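Local atomic coordinates of gamma-glutamyl-gamma-aminobutyraldehyde dehydrogenase (Burkholderia cenocepacia, PDB entry 4LIH), a protein that probably oxidises aldehydes such as gamma-glutamyl-gamma-aminobutyraldehyde to the corresponding carboxylic acids, using NAD(P)+ as electron acceptor. Residues A[60-65]-A[227-232]; A[173-178]-A[201-206]. All blocks are in the same frame, centred on the assembly; numbering follows the deposited sequence.

Contact 1: residues A[60-65]-A[227-232]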
loop_
_atom_site.group_PDB
_atom_site.type_symbol
_atom_site.label_atom_id
_atom_site.label_comp_id
_atom_site.label_asym_id
_atom_site.label_seq_id
_atom_site.Cartn_x
_atom_site.Cartn_y
_atom_site.Cartn_z
ATOM N N ALA A 60 37.835 24.238 4.697
ATOM C CA ALA A 60 38.062 24.185 3.255
ATOM C C ALA A 60 37.038 25.057 2.511
ATOM O O ALA A 60 35.884 24.920 2.729
ATOM C CB ALA A 60 37.985 22.749 2.775
ATOM N N ASP A 61 37.501 25.928 1.620
ATOM C CA ASP A 61 36.617 26.688 0.753
ATOM C C ASP A 61 36.615 26.119 -0.679
ATOM O O ASP A 61 37.424 26.536 -1.540
ATOM C CB ASP A 61 37.016 28.150 0.741
ATOM C CG ASP A 61 36.066 28.981 -0.081
ATOM O OD1 ASP A 61 34.841 28.883 0.139
ATOM O OD2 ASP A 61 36.559 29.717 -0.943
ATOM N N CYS A 62 35.689 25.179 -0.941
ATOM C CA CYS A 62 35.731 24.446 -2.189
ATOM C C CYS A 62 35.270 25.214 -3.400
ATOM O O CYS A 62 34.378 26.059 -3.355
ATOM C CB CYS A 62 34.981 23.104 -2.089
ATOM S SG CYS A 62 35.796 21.987 -0.918
ATOM N N GLY A 63 35.907 24.894 -4.508
ATOM C CA GLY A 63 35.520 25.418 -5.801
ATOM C C GLY A 63 35.325 24.279 -6.771
ATOM O O GLY A 63 35.048 23.135 -6.378
ATOM N N GLU A 64 35.435 24.591 -8.060
ATOM C CA GLU A 64 35.125 23.609 -9.080
ATOM C C GLU A 64 36.009 22.368 -9.069
ATOM O O GLU A 64 35.514 21.252 -9.268
ATOM C CB GLU A 64 35.071 24.268 -10.471
ATOM C CG GLU A 64 34.291 23.420 -11.442
ATOM C CD GLU A 64 33.983 24.097 -12.747
ATOM O OE1 GLU A 64 33.795 25.350 -12.788
ATOM O OE2 GLU A 64 33.934 23.334 -13.738
ATOM N N ALA A 65 37.300 22.493 -8.799
ATOM C CA ALA A 65 38.127 21.292 -8.847
ATOM C C ALA A 65 37.598 20.299 -7.837
ATOM O O ALA A 65 37.471 19.107 -8.123
ATOM C CB ALA A 65 39.600 21.591 -8.567
ATOM N N VAL A 227 31.465 15.453 1.560
ATOM C CA VAL A 227 31.066 16.754 2.084
ATOM C C VAL A 227 32.050 17.802 1.529
ATOM O O VAL A 227 33.299 17.636 1.629
ATOM C CB VAL A 227 31.015 16.761 3.642
ATOM C CG1 VAL A 227 30.797 18.169 4.202
ATOM C CG2 VAL A 227 29.919 15.806 4.143
ATOM N N VAL A 228 31.489 18.811 0.871
ATOM C CA VAL A 228 32.219 19.866 0.180
ATOM C C VAL A 228 31.845 21.221 0.781
ATOM O O VAL A 228 30.901 21.877 0.323
ATOM C CB VAL A 228 31.902 19.846 -1.332
ATOM C CG1 VAL A 228 32.591 20.964 -2.090
ATOM C CG2 VAL A 228 32.289 18.509 -1.898
ATOM N N PRO A 229 32.601 21.645 1.803
ATOM C CA PRO A 229 32.333 22.962 2.398
ATOM C C PRO A 229 32.685 24.115 1.441
ATOM O O PRO A 229 33.487 23.919 0.513
ATOM C CB PRO A 229 33.211 22.985 3.659
ATOM C CG PRO A 229 33.958 21.714 3.709
ATOM C CD PRO A 229 33.699 20.926 2.464
ATOM N N GLY A 230 32.077 25.290 1.692
ATOM C CA GLY A 230 32.296 26.500 0.871
ATOM C C GLY A 230 31.063 27.382 0.844
ATOM O O GLY A 230 30.098 27.143 1.592
ATOM N N ALA A 231 31.072 28.376 -0.032
ATOM C CA ALA A 231 30.015 29.357 -0.118
ATOM C C ALA A 231 29.029 29.024 -1.267
ATOM O O ALA A 231 28.688 27.869 -1.486
ATOM C CB ALA A 231 30.615 30.762 -0.261
ATOM N N GLY A 232 28.559 30.039 -1.987
ATOM C CA GLY A 232 27.598 29.850 -3.088
ATOM C C GLY A 232 28.094 29.051 -4.279
ATOM O O GLY A 232 27.308 28.302 -4.888
HETATM O O HOH W 1 33.315 28.186 -2.003
#
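Cys62 points at the corner formed by Val228 and Pro229, and its CB presses against Val228 CG1 at 3.2 Å, tighter than usual for two carbons. The methyl reaches that spot because CG1 stands anti to the Val228 backbone N (chi1 178°). Cys62 SG lies beside the same methyl at 3.6 Å and, more loosely, by the Pro229 ring at CD. The backbone N of Cys62 donates to Pro229 O over 2.9 Å with an N-H...O angle of 154°, the one direct hydrogen bond between the segments. Farther round the Pro229 ring, CB meets the carbonyl O of Ala60 at 3.4 Å. Asp61 starts out away from 227-232, but its carboxylate returns: OD1 comes within 3.6 Å of Gly230 CA, while OD2 is held by a salt bridge to Arg43. A water-mediated bridge completes the polar side, since water 1 donates to Asp61 OD1 and to Cys62 O and accepts from Ala231 N at 3.0 Å. Lacking a side chain, Gly230 lets the two chains pass with its CA 4.3 Å from that of Asp61. Gly230 O and Ala231 O both receive Lys199 NZ. This glycine-bearing link between strand 225-227 and helix 232-240 is consistent with a strand-turn-helix of the Rossmann-like dinucleotide-binding domain known from aldehyde dehydrogenases, clasped here by the lead-in to helix 64-80.

Contact 2: residues A[173-178]-A[201-206]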
loop_
_atom_site.group_PDB
_atom_site.type_symbol
_atom_site.label_atom_id
_atom_site.label_comp_id
_atom_site.label_asym_id
_atom_site.label_seq_id
_atom_site.Cartn_x
_atom_site.Cartn_y
_atom_site.Cartn_z
ATOM N N VAL A 173 22.230 22.290 1.949
ATOM C CA VAL A 173 21.408 22.485 3.126
ATOM C C VAL A 173 21.757 23.747 3.891
ATOM O O VAL A 173 22.839 24.281 3.711
ATOM C CB VAL A 173 21.475 21.240 4.035
ATOM C CG1 VAL A 173 20.946 20.032 3.279
ATOM C CG2 VAL A 173 22.895 21.006 4.463
ATOM N N PRO A 174 20.835 24.223 4.756
ATOM C CA PRO A 174 20.989 25.508 5.340
ATOM C C PRO A 174 21.662 25.414 6.702
ATOM O O PRO A 174 22.110 24.362 7.117
ATOM C CB PRO A 174 19.532 25.995 5.445
ATOM C CG PRO A 174 18.807 24.800 5.789
ATOM C CD PRO A 174 19.597 23.594 5.260
ATOM N N TRP A 175 21.768 26.558 7.350
ATOM C CA TRP A 175 22.498 26.706 8.613
ATOM C C TRP A 175 21.618 26.698 9.835
ATOM O O TRP A 175 22.133 26.763 10.962
ATOM C CB TRP A 175 23.301 28.030 8.590
ATOM C CG TRP A 175 22.468 29.256 8.143
ATOM C CD1 TRP A 175 22.468 29.816 6.893
ATOM C CD2 TRP A 175 21.554 30.034 8.923
ATOM N NE1 TRP A 175 21.598 30.864 6.844
ATOM C CE2 TRP A 175 21.029 31.035 8.074
ATOM C CE3 TRP A 175 21.109 29.976 10.245
ATOM C CZ2 TRP A 175 20.113 32.000 8.521
ATOM C CZ3 TRP A 175 20.200 30.949 10.701
ATOM C CH2 TRP A 175 19.702 31.938 9.832
ATOM N N ASN A 176 20.297 26.697 9.661
ATOM C CA ASN A 176 19.438 26.816 10.857
ATOM C C ASN A 176 19.333 25.491 11.608
ATOM O O ASN A 176 19.244 25.480 12.864
ATOM C CB ASN A 176 18.067 27.419 10.545
ATOM C CG ASN A 176 17.268 26.592 9.558
ATOM O OD1 ASN A 176 17.828 25.901 8.690
ATOM N ND2 ASN A 176 15.947 26.589 9.730
ATOM N N PHE A 177 19.347 24.389 10.856
ATOM C CA PHE A 177 19.390 23.032 11.404
ATOM C C PHE A 177 20.422 22.229 10.619
ATOM O O PHE A 177 20.025 21.335 9.842
ATOM C CB PHE A 177 18.016 22.311 11.311
ATOM C CG PHE A 177 16.972 22.909 12.188
ATOM C CD1 PHE A 177 16.838 22.498 13.492
ATOM C CD2 PHE A 177 16.177 23.958 11.715
ATOM C CE1 PHE A 177 15.919 23.097 14.320
ATOM C CE2 PHE A 177 15.247 24.556 12.562
ATOM C CZ PHE A 177 15.146 24.147 13.855
ATOM N N PRO A 178 21.728 22.534 10.798
ATOM C CA PRO A 178 22.733 21.960 9.907
ATOM C C PRO A 178 22.741 20.443 9.885
ATOM O O PRO A 178 22.582 19.871 8.825
ATOM C CB PRO A 178 24.078 22.524 10.420
ATOM C CG PRO A 178 23.677 23.741 11.209
ATOM C CD PRO A 178 22.314 23.496 11.754
ATOM N N SER A 201 26.060 24.721 4.551
ATOM C CA SER A 201 26.142 26.198 4.482
ATOM C C SER A 201 27.520 26.621 4.928
ATOM O O SER A 201 28.063 26.011 5.825
ATOM C CB SER A 201 25.036 26.846 5.354
ATOM O OG SER A 201 25.211 28.268 5.460
ATOM N N GLU A 202 28.109 27.620 4.265
ATOM C CA GLU A 202 29.299 28.270 4.768
ATOM C C GLU A 202 29.148 28.765 6.215
ATOM O O GLU A 202 30.162 28.896 6.911
ATOM C CB GLU A 202 29.730 29.423 3.847
ATOM C CG GLU A 202 28.775 30.594 3.823
ATOM C CD GLU A 202 27.595 30.484 2.844
ATOM O OE1 GLU A 202 27.163 29.361 2.320
ATOM O OE2 GLU A 202 27.040 31.592 2.631
ATOM N N LYS A 203 27.892 29.037 6.640
ATOM C CA LYS A 203 27.601 29.430 7.998
ATOM C C LYS A 203 27.565 28.256 9.002
ATOM O O LYS A 203 27.472 28.496 10.207
ATOM C CB LYS A 203 26.287 30.190 8.075
ATOM C CG LYS A 203 26.238 31.482 7.289
ATOM C CD LYS A 203 25.014 32.327 7.623
ATOM C CE LYS A 203 24.437 33.083 6.405
ATOM N NZ LYS A 203 25.255 34.249 6.015
ATOM N N SER A 204 27.621 27.009 8.519
ATOM C CA SER A 204 27.570 25.863 9.435
ATOM C C SER A 204 28.124 24.573 8.829
ATOM O O SER A 204 27.385 23.635 8.588
ATOM C CB SER A 204 26.108 25.619 9.815
ATOM O OG SER A 204 25.315 25.438 8.655
ATOM N N PRO A 205 29.413 24.530 8.557
ATOM C CA PRO A 205 30.002 23.389 7.926
ATOM C C PRO A 205 30.372 22.225 8.840
ATOM O O PRO A 205 30.651 21.143 8.316
ATOM C CB PRO A 205 31.300 23.980 7.370
ATOM C CG PRO A 205 31.683 24.957 8.415
ATOM C CD PRO A 205 30.401 25.626 8.708
ATOM N N LEU A 206 30.510 22.467 10.149
ATOM C CA LEU A 206 31.272 21.524 11.008
ATOM C C LEU A 206 30.666 20.116 11.231
ATOM O O LEU A 206 31.397 19.101 11.130
ATOM C CB LEU A 206 31.634 22.159 12.373
ATOM C CG LEU A 206 32.449 23.485 12.303
ATOM C CD1 LEU A 206 32.803 24.004 13.683
ATOM C CD2 LEU A 206 33.692 23.264 11.474
HETATM O O HOH W 2 24.690 23.413 6.625
#
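Val173 and Pro174 meet Ser201 mainly through their backbones, with Val173 O 3.4 Å from Ser201 N. Water 2 bridges the two loops next: it donates to Pro174 O, accepts from Ser201 N at 2.8 Å and is hydrogen-bonded to Ser204 OG. Trp175 carries most of the side-chain contact. Lys203 runs alongside the indole in the same direction and lays CD over one face, a CH-pi contact 3.8 Å from the centroid of the five-membered ring and 19° off its normal. Ser201 OG sits instead at the ring edge, 3.5 Å from CD1, and accepts from Lys203 N, closing an ST turn that holds the lysine backbone beside the indole. At the root of the Trp175 side chain, Ser204 OG, set between its own backbone N and carbonyl carbon (chi1 56°), lies 3.1 Å from Trp175 CA. Asn176 turns the other way, and its ND2 bonds to Glu307 O and to a buffer molecule, MES. Pro178, opening helix 178-191, presses CG onto Ser204 CB at 3.4 Å. The chemistry is thus divided: the lysine gives its methylenes to tryptophan and its ammonium to Asp353 in a salt bridge, while backbone groups of both loops and the Ser204 hydroxyl share one water.

Overall arrangement
The two contacts lie side by side, their centres 13 Å apart, at the C-terminal ends of the parallel strands 157-172, 195-199 and 225-227 of one mixed sheet. Along the chain they come in the order 60-65, 173-178, 201-206, 227-232, so contact 2 falls wholly between the two segments of contact 1. Three of the four segments are loops that follow successive parallel strands and lead into helices 178-191, 206-218 and 232-240; the fourth leads from strand 55-60 into the start of helix 64-80. They touch directly where Gly230 O meets Glu202 CB at 3.2 Å. Together they pack neighbouring strand-to-helix loops, contact 2 lying nearer the predicted active-site residue Glu274, with the side chain of Pro174 about 8 Å from it.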